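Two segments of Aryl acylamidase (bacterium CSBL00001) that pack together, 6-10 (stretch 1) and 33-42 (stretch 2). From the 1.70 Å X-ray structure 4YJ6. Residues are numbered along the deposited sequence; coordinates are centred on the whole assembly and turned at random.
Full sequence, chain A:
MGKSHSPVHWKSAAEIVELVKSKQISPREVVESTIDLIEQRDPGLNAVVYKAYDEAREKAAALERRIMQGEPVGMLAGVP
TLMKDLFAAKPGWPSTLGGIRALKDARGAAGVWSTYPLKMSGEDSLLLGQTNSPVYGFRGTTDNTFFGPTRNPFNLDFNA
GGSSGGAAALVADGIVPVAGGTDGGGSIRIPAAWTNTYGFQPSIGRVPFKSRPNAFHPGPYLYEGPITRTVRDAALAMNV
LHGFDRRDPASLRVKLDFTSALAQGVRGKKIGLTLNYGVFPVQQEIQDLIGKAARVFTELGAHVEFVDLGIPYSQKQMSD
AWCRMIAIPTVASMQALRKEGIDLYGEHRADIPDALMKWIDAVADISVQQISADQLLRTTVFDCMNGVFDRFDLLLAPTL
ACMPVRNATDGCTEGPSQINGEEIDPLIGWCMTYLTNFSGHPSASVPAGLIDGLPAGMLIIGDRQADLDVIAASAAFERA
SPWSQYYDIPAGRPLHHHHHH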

# COMPACT_ATOMS: atom_id res chain seq x y z
N SER A 6 -4.02 8.92 -25.83
CA SER A 6 -4.23 7.56 -25.33
C SER A 6 -5.72 7.24 -25.09
O SER A 6 -6.48 8.08 -24.60
CB SER A 6 -3.43 7.35 -24.03
OG SER A 6 -3.64 6.05 -23.51
N PRO A 7 -6.16 6.04 -25.46
CA PRO A 7 -7.56 5.76 -25.11
C PRO A 7 -7.72 5.45 -23.63
O PRO A 7 -8.85 5.43 -23.15
CB PRO A 7 -7.88 4.51 -25.96
CG PRO A 7 -6.55 3.91 -26.29
CD PRO A 7 -5.62 5.06 -26.41
N VAL A 8 -6.62 5.21 -22.90
CA VAL A 8 -6.75 4.74 -21.52
C VAL A 8 -5.98 5.58 -20.46
O VAL A 8 -6.28 5.47 -19.29
CB VAL A 8 -6.32 3.27 -21.41
CG1 VAL A 8 -7.16 2.41 -22.37
CG2 VAL A 8 -4.81 3.10 -21.72
N HIS A 9 -5.01 6.39 -20.85
CA HIS A 9 -4.24 7.17 -19.88
C HIS A 9 -5.21 7.99 -19.04
O HIS A 9 -6.09 8.67 -19.58
CB HIS A 9 -3.26 8.10 -20.61
CG HIS A 9 -2.10 8.55 -19.77
ND1 HIS A 9 -1.23 9.54 -20.19
CD2 HIS A 9 -1.64 8.13 -18.56
CE1 HIS A 9 -0.30 9.72 -19.27
NE2 HIS A 9 -0.52 8.87 -18.28
N TRP A 10 -5.05 7.92 -17.72
CA TRP A 10 -5.87 8.69 -16.76
C TRP A 10 -7.35 8.27 -16.61
O TRP A 10 -8.10 8.89 -15.83
CB TRP A 10 -5.76 10.22 -17.02
CG TRP A 10 -4.34 10.73 -17.02
CD1 TRP A 10 -3.61 11.18 -18.10
CD2 TRP A 10 -3.47 10.84 -15.87
NE1 TRP A 10 -2.34 11.54 -17.69
CE2 TRP A 10 -2.23 11.35 -16.33
CE3 TRP A 10 -3.62 10.55 -14.51
CZ2 TRP A 10 -1.14 11.58 -15.47
CZ3 TRP A 10 -2.56 10.78 -13.66
CH2 TRP A 10 -1.32 11.30 -14.14
N SER A 33 -2.85 -0.64 -25.37
CA SER A 33 -2.69 0.77 -25.02
C SER A 33 -2.03 0.94 -23.66
O SER A 33 -1.30 1.92 -23.45
CB SER A 33 -4.04 1.48 -25.02
OG SER A 33 -4.60 1.50 -26.32
N THR A 34 -2.27 0.01 -22.75
CA THR A 34 -1.62 0.08 -21.43
C THR A 34 -0.15 -0.27 -21.60
O THR A 34 0.72 0.33 -20.99
CB THR A 34 -2.28 -0.87 -20.41
OG1 THR A 34 -3.65 -0.48 -20.24
CG2 THR A 34 -1.59 -0.77 -19.03
N ILE A 35 0.12 -1.24 -22.45
CA ILE A 35 1.49 -1.64 -22.73
C ILE A 35 2.24 -0.44 -23.30
O ILE A 35 3.37 -0.16 -22.92
CB ILE A 35 1.53 -2.85 -23.69
CG1 ILE A 35 1.13 -4.12 -22.95
CG2 ILE A 35 2.93 -3.04 -24.32
CD1 ILE A 35 0.86 -5.37 -23.88
N ASP A 36 1.59 0.28 -24.20
CA ASP A 36 2.22 1.45 -24.80
C ASP A 36 2.62 2.45 -23.71
O ASP A 36 3.73 3.01 -23.74
CB ASP A 36 1.29 2.15 -25.78
CG ASP A 36 1.05 1.35 -27.05
OD1 ASP A 36 1.86 0.44 -27.36
OD2 ASP A 36 0.04 1.66 -27.73
N LEU A 37 1.71 2.68 -22.76
CA LEU A 37 1.99 3.63 -21.66
C LEU A 37 3.15 3.14 -20.79
O LEU A 37 3.99 3.93 -20.38
CB LEU A 37 0.75 3.85 -20.78
CG LEU A 37 -0.37 4.65 -21.42
CD1 LEU A 37 -1.59 4.65 -20.53
CD2 LEU A 37 0.09 6.10 -21.69
N ILE A 38 3.18 1.84 -20.48
CA ILE A 38 4.28 1.32 -19.69
C ILE A 38 5.58 1.50 -20.46
O ILE A 38 6.57 1.96 -19.90
CB ILE A 38 4.08 -0.19 -19.35
CG1 ILE A 38 2.89 -0.36 -18.39
CG2 ILE A 38 5.37 -0.75 -18.78
CD1 ILE A 38 2.44 -1.87 -18.18
N GLU A 39 5.59 1.11 -21.73
CA GLU A 39 6.83 1.19 -22.49
C GLU A 39 7.33 2.63 -22.65
O GLU A 39 8.53 2.87 -22.68
CB GLU A 39 6.66 0.49 -23.85
CG GLU A 39 6.43 -0.99 -23.70
CD GLU A 39 7.59 -1.71 -23.02
OE1 GLU A 39 8.76 -1.48 -23.42
OE2 GLU A 39 7.34 -2.48 -22.08
N GLN A 40 6.40 3.57 -22.73
CA GLN A 40 6.71 4.96 -22.98
C GLN A 40 7.11 5.69 -21.69
O GLN A 40 8.03 6.51 -21.68
CB GLN A 40 5.49 5.66 -23.56
CG GLN A 40 5.72 7.14 -23.83
CD GLN A 40 4.44 7.91 -24.12
OE1 GLN A 40 3.37 7.56 -23.63
NE2 GLN A 40 4.56 8.97 -24.92
N ARG A 41 6.42 5.36 -20.59
CA ARG A 41 6.45 6.21 -19.38
C ARG A 41 7.22 5.57 -18.22
O ARG A 41 7.80 6.27 -17.39
CB ARG A 41 5.02 6.53 -18.94
CG ARG A 41 4.26 7.42 -19.91
CD ARG A 41 2.91 7.83 -19.38
NE ARG A 41 3.04 8.84 -18.32
CZ ARG A 41 3.12 10.14 -18.54
NH1 ARG A 41 3.04 10.63 -19.79
NH2 ARG A 41 3.24 10.98 -17.52
N ASP A 42 7.29 4.24 -18.19
CA ASP A 42 7.94 3.57 -17.07
C ASP A 42 9.46 3.62 -17.10
O ASP A 42 10.07 3.47 -16.08
CB ASP A 42 7.47 2.10 -16.93
CG ASP A 42 7.95 1.46 -15.63
OD1 ASP A 42 7.63 2.01 -14.57
OD2 ASP A 42 8.67 0.46 -15.67
O HOH W 1 -1.81 4.45 -24.63

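No direct hydrogen bond joins these stretches; the contact, covering 332 Å² summed over both sides, rests on side-chain packing and one bridging water. Residues 6-10 form an irregular segment along a helix that presents Ser 33, Leu 37 and Arg 41, one turn apart, all with chi1 in the m well. Val 8, Ser 33 and Leu 37 are buried.

Leu 37 is the hub. In its m,t rotamer both methyls pack on His 9: CD2 makes a CH-pi contact over one face of the imidazole, 4.0 Å from the ring centroid; CD1 lies 3.7 Å from His 9 CA and also 3.8 Å from Val 8 CG2. His 9 leaves its backbone sideways, but chi1 near t brings the ring to the helix. There CE1 stands 3.5 Å from Arg 41 NH1, over a face of the guanidinium, extending the packing a further turn.

Val 8, in the m rotamer, points CG2 at the helix, 3.8 Å from Ser 33 CB. Pro 7 CG comes within 3.1 Å of Ser 33 OG.

Ser 6, with chi1 at t, turns its hydroxyl back to accept from Val 8 N (3.2 Å to OG) and His 9 N (3.0 Å to OG). The same OG meets a water at 2.7 Å, which donates to Ser 33 O at 2.8 Å.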